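Arylmalonate decarboxylase (Bordetella bronchiseptica, PDB 3IP8) catalyses the decarboxylation of 2-aryl-2-methylmalonates, taking up a proton to give 2-arylpropionates and carbon dioxide. Local coordinates at residues A[122-127]-A[148-153]; A[184-189]-A[208-213]. All blocks are in the same frame, centred on the assembly; numbering follows the deposited sequence.

Interaction 1: residues A[122-127]-A[148-153]; sequences LATAYI and CRSLGI. With B85 (benzylphosphonic acid), chain B.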
# COMPACT_ATOMS: atom_id res chain seq x y z
N LEU A 122 2.33 11.97 -7.17
CA LEU A 122 1.29 11.22 -6.47
C LEU A 122 0.09 10.99 -7.37
O LEU A 122 -0.48 11.94 -7.93
CB LEU A 122 0.84 11.96 -5.20
CG LEU A 122 1.92 12.42 -4.23
CD1 LEU A 122 1.23 13.00 -3.01
CD2 LEU A 122 2.87 11.29 -3.85
N ALA A 123 -0.32 9.73 -7.47
CA ALA A 123 -1.51 9.34 -8.23
C ALA A 123 -2.33 8.55 -7.24
O ALA A 123 -1.91 7.49 -6.81
CB ALA A 123 -1.13 8.50 -9.41
N THR A 124 -3.47 9.08 -6.82
CA THR A 124 -4.18 8.42 -5.72
C THR A 124 -5.66 8.28 -5.96
O THR A 124 -6.25 8.95 -6.81
CB THR A 124 -4.04 9.15 -4.36
OG1 THR A 124 -5.02 10.20 -4.30
CG2 THR A 124 -2.63 9.74 -4.15
N ALA A 125 -6.29 7.43 -5.15
CA ALA A 125 -7.73 7.30 -5.23
C ALA A 125 -8.47 8.27 -4.34
O ALA A 125 -9.70 8.21 -4.30
CB ALA A 125 -8.17 5.86 -4.88
N TYR A 126 -7.76 9.17 -3.66
CA TYR A 126 -8.32 9.79 -2.44
C TYR A 126 -8.89 11.19 -2.62
O TYR A 126 -8.60 11.86 -3.61
CB TYR A 126 -7.26 9.92 -1.36
CG TYR A 126 -6.42 8.70 -1.07
CD1 TYR A 126 -7.02 7.47 -0.78
CD2 TYR A 126 -5.05 8.80 -0.99
CE1 TYR A 126 -6.22 6.35 -0.48
CE2 TYR A 126 -4.25 7.69 -0.69
CZ TYR A 126 -4.86 6.48 -0.44
OH TYR A 126 -4.08 5.38 -0.13
N ILE A 127 -9.62 11.63 -1.60
CA ILE A 127 -10.01 13.03 -1.49
C ILE A 127 -8.83 13.84 -0.99
O ILE A 127 -7.84 13.29 -0.49
CB ILE A 127 -11.22 13.22 -0.53
CG1 ILE A 127 -10.88 12.69 0.85
CG2 ILE A 127 -12.44 12.51 -1.11
CD1 ILE A 127 -11.89 13.08 1.91
N CYS A 148 0.16 16.02 -7.76
CA CYS A 148 -0.82 15.05 -7.35
C CYS A 148 -2.00 15.14 -8.27
O CYS A 148 -2.49 16.24 -8.59
CB CYS A 148 -1.26 15.37 -5.92
SG CYS A 148 -2.52 14.30 -5.17
N ARG A 149 -2.45 13.97 -8.70
CA ARG A 149 -3.75 13.84 -9.33
C ARG A 149 -4.48 12.71 -8.60
O ARG A 149 -3.86 11.75 -8.15
CB ARG A 149 -3.62 13.53 -10.82
CG ARG A 149 -2.94 14.65 -11.62
CD ARG A 149 -3.85 15.89 -11.70
NE ARG A 149 -3.28 16.94 -12.56
CZ ARG A 149 -2.44 17.90 -12.16
NH1 ARG A 149 -2.02 17.95 -10.91
NH2 ARG A 149 -2.01 18.80 -13.04
N SER A 150 -5.79 12.86 -8.45
CA SER A 150 -6.53 11.91 -7.64
C SER A 150 -7.96 11.69 -8.09
O SER A 150 -8.54 12.51 -8.82
CB SER A 150 -6.52 12.33 -6.17
OG SER A 150 -7.23 13.55 -6.00
N LEU A 151 -8.54 10.60 -7.61
CA LEU A 151 -9.89 10.21 -8.01
C LEU A 151 -10.99 10.70 -7.07
O LEU A 151 -12.17 10.73 -7.47
CB LEU A 151 -10.01 8.68 -8.16
CG LEU A 151 -9.05 8.05 -9.17
CD1 LEU A 151 -9.15 6.51 -9.16
CD2 LEU A 151 -9.24 8.64 -10.59
N GLY A 152 -10.64 11.07 -5.84
CA GLY A 152 -11.60 11.59 -4.89
C GLY A 152 -12.68 10.62 -4.42
O GLY A 152 -13.83 11.00 -4.24
N ILE A 153 -12.30 9.36 -4.26
CA ILE A 153 -13.23 8.29 -3.90
C ILE A 153 -13.15 8.04 -2.40
O ILE A 153 -12.05 7.90 -1.85
CB ILE A 153 -12.89 6.98 -4.66
CG1 ILE A 153 -13.10 7.16 -6.17
CG2 ILE A 153 -13.73 5.79 -4.15
CD1 ILE A 153 -12.45 6.07 -7.01
C1 B85 B . -9.19 0.83 0.35
C2 B85 B . -9.78 -0.44 0.13
C3 B85 B . -9.07 -1.59 0.42
C4 B85 B . -7.69 -1.51 0.93
C5 B85 B . -7.10 -0.27 1.13
C6 B85 B . -7.86 0.91 0.84
C7 B85 B . -7.29 2.32 0.92
P8 B85 B . -5.61 2.56 1.62
O9 B85 B . -4.49 1.82 0.77
O10 B85 B . -5.29 4.13 1.78
O11 B85 B . -5.64 1.99 3.00
O HOH W 1 -10.47 9.31 -0.01
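L122-T124 and C148-S150 pair as parallel neighbours in the beta-alpha-beta unit of strand 119-124, helix 128-140 and strand 144-150, at the edge of a four-stranded sheet. Y126, two residues after T124, enters the benzylphosphonate pocket. Backbone bonds zip the strands together: R149 N gives to L122 O (2.9 Å), T124 N to R149 O, and L151 N to T124 O. The ladder continues toward the turn, where I153 N reaches A125 O (2.8 Å, N-H...O 161°), whereas the bond from G152 N to Y126 O is weak. G152, with positive phi, turns the chain there, and water 1 spans I127 N and I153 O.

Side-chain contact is lighter. On the face toward helix 128-140, L122 CB lies beside C148 CB (4.1 Å), and T124 OG1 presses on S150 CB (3.2 Å). With chi1 at 83°, OG1 sits between backbone N and carbonyl carbon, close enough to accept Y126 N in a nearly straight bond (3.0 Å, 169°), an ST turn. Beyond it, CB of I153 rests on A125 O (3.4 Å), and both residues touch M159 of the pocket. On the face toward helix 164-177, R149 folds back: its NH1 gives to C148 O from above the carbonyl plane, with that oxygen in the guanidinium plane.

Y126 points away from 148-153. Its OH lies 2.6 Å from O10 of the phosphonate, a weak and unsettled bond, and it also bonds S187 OG. T124 OG1 is engaged twice, by Y126 N and by N131 OD1 of helix 128-140, while N131 ND2 reaches Y126 O; this is consistent with a fixed turn ahead of the Y126 ring.

Interaction 2: residues A[184-189]-A[208-213]; sequences ILLSCG and VVSSSP. With B85 (benzylphosphonic acid), chain B.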
# COMPACT_ATOMS: atom_id res chain seq x y z
N ILE A 184 6.55 7.36 -9.50
CA ILE A 184 5.15 7.65 -9.22
C ILE A 184 4.69 6.75 -8.09
O ILE A 184 4.95 5.54 -8.12
CB ILE A 184 4.27 7.36 -10.46
CG1 ILE A 184 4.70 8.23 -11.65
CG2 ILE A 184 2.78 7.56 -10.14
CD1 ILE A 184 4.26 7.68 -13.00
N LEU A 185 4.04 7.32 -7.08
CA LEU A 185 3.36 6.54 -6.04
C LEU A 185 1.88 6.45 -6.41
O LEU A 185 1.20 7.47 -6.49
CB LEU A 185 3.51 7.19 -4.66
CG LEU A 185 2.65 6.53 -3.60
CD1 LEU A 185 3.04 5.07 -3.34
CD2 LEU A 185 2.77 7.31 -2.30
N LEU A 186 1.41 5.23 -6.72
CA LEU A 186 -0.01 5.00 -7.01
C LEU A 186 -0.63 4.46 -5.72
O LEU A 186 -0.43 3.29 -5.35
CB LEU A 186 -0.13 4.00 -8.16
CG LEU A 186 -1.51 3.51 -8.57
CD1 LEU A 186 -2.46 4.68 -8.82
CD2 LEU A 186 -1.38 2.63 -9.80
N SER A 187 -1.31 5.34 -4.98
CA SER A 187 -1.71 5.01 -3.64
C SER A 187 -3.18 4.68 -3.57
O SER A 187 -4.02 5.46 -4.02
CB SER A 187 -1.40 6.17 -2.69
OG SER A 187 -1.50 5.76 -1.31
N CYS A 188 -3.43 3.53 -2.95
CA CYS A 188 -4.70 2.96 -2.50
C CYS A 188 -4.66 1.45 -2.72
O CYS A 188 -4.60 0.96 -3.85
CB CYS A 188 -5.95 3.58 -3.13
SG CYS A 188 -7.43 2.71 -2.56
N GLY A 189 -4.64 0.74 -1.61
CA GLY A 189 -4.48 -0.69 -1.64
C GLY A 189 -5.73 -1.43 -2.06
O GLY A 189 -5.70 -2.64 -2.17
N VAL A 208 6.76 2.82 -11.03
CA VAL A 208 5.57 3.04 -10.24
C VAL A 208 5.66 2.19 -8.96
O VAL A 208 6.00 0.99 -9.01
CB VAL A 208 4.30 2.64 -11.02
CG1 VAL A 208 3.07 2.77 -10.11
CG2 VAL A 208 4.14 3.50 -12.26
N VAL A 209 5.43 2.81 -7.81
CA VAL A 209 5.26 2.05 -6.58
C VAL A 209 3.77 2.12 -6.25
O VAL A 209 3.22 3.21 -6.03
CB VAL A 209 6.11 2.62 -5.43
CG1 VAL A 209 5.77 1.92 -4.08
CG2 VAL A 209 7.59 2.43 -5.76
N SER A 210 3.13 0.96 -6.21
CA SER A 210 1.69 0.87 -6.00
C SER A 210 1.38 0.20 -4.66
O SER A 210 2.03 -0.80 -4.31
CB SER A 210 1.06 0.06 -7.15
OG SER A 210 -0.34 -0.03 -6.99
N SER A 211 0.44 0.75 -3.90
CA SER A 211 0.12 0.27 -2.54
C SER A 211 0.07 -1.25 -2.36
O SER A 211 0.81 -1.79 -1.54
CB SER A 211 -1.21 0.84 -2.05
OG SER A 211 -1.09 2.23 -1.79
N SER A 212 -0.81 -1.93 -3.10
CA SER A 212 -1.02 -3.35 -2.85
C SER A 212 0.20 -4.18 -3.25
O SER A 212 0.73 -4.94 -2.43
CB SER A 212 -2.29 -3.87 -3.50
OG SER A 212 -2.60 -5.17 -3.00
N PRO A 213 0.68 -4.02 -4.49
CA PRO A 213 1.88 -4.78 -4.84
C PRO A 213 3.09 -4.48 -3.93
O PRO A 213 3.82 -5.42 -3.59
CB PRO A 213 2.15 -4.37 -6.30
CG PRO A 213 0.75 -3.93 -6.83
CD PRO A 213 0.15 -3.24 -5.62
C1 B85 B . -9.19 0.83 0.35
C2 B85 B . -9.78 -0.44 0.13
C3 B85 B . -9.07 -1.59 0.42
C4 B85 B . -7.69 -1.51 0.93
C5 B85 B . -7.10 -0.27 1.13
C6 B85 B . -7.86 0.91 0.84
C7 B85 B . -7.29 2.32 0.92
P8 B85 B . -5.61 2.56 1.62
O9 B85 B . -4.49 1.82 0.77
O10 B85 B . -5.29 4.13 1.78
O11 B85 B . -5.64 1.99 3.00
O HOH W 2 -2.49 -0.74 -5.08
O HOH W 3 -4.07 -4.34 -0.79
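V208 straddles I184 and L186 where the parallel strands 183-187 and 208-210 meet, the two ends of a beta-alpha-beta crossover that runs through helix 196-204. One methyl of V208, CG1, nestles against L186 CB (3.9 Å), while the other, CG2, meets I184 CD1 (4.2 Å). This branched wedge fills the dip between two neighbours of its sheet face, and V200 of helix 196-204 covers it from outside. On the opposite face L185 and V209 form a hydrophobic step under V108 of helix 104-114. There L185 CG stands anti to the backbone N (chi1 171°), which carries CD1 over V209 O (3.3 Å) and alongside V209 CG1. Beneath the side chains, V209 N bonds I184 O, L186 N bonds V209 O, and S211 N bonds L186 O.

Farther on, strand 208-210 breaks into helix 211-223, and S211 becomes the plug. It points into the hollow left as the other chain bends at C188, whose phi is positive. There S211 CB packs on G189 N (3.5 Å), and its OG accepts C188 N (2.9 Å, 160°) while also bonding T75 of the pocket. Water 2 fills the notch alongside, shared by C188 O, S210 OG and S212 N; S210 OG also bonds T193 OG1. Water 3 joins G189 O to S212 OG. At the same bend the ligand is met directly: C188 SG lies 3.5 Å from the benzylic C7, and G189 N donates to phosphonate O9 at 2.6 Å, with an N-H...O angle of 165°.

How the interactions relate
Interactions 1 and 2 are the two flanks of one parallel sheet, joined through its adjacent middle strands 119-124 and 183-187, where A123 O probably accepts S187 N. Interaction 2 is fully buried near the centre of the chain; interaction 1 lies farther out, with 148-153 partly open to solvent. Their chemistry follows: interaction 2 adds interlocking aliphatic side chains and a serine-backbone bond to its ladder, whereas interaction 1 relies mostly on backbone pairing. Both reach the same phosphonate, one by a weak, unsettled contact of the Y126 hydroxyl, the other by a straight backbone-amide bond. The probable Y126 OH-S187 OG bond links Y126 of interaction 1 to the strand end of interaction 2.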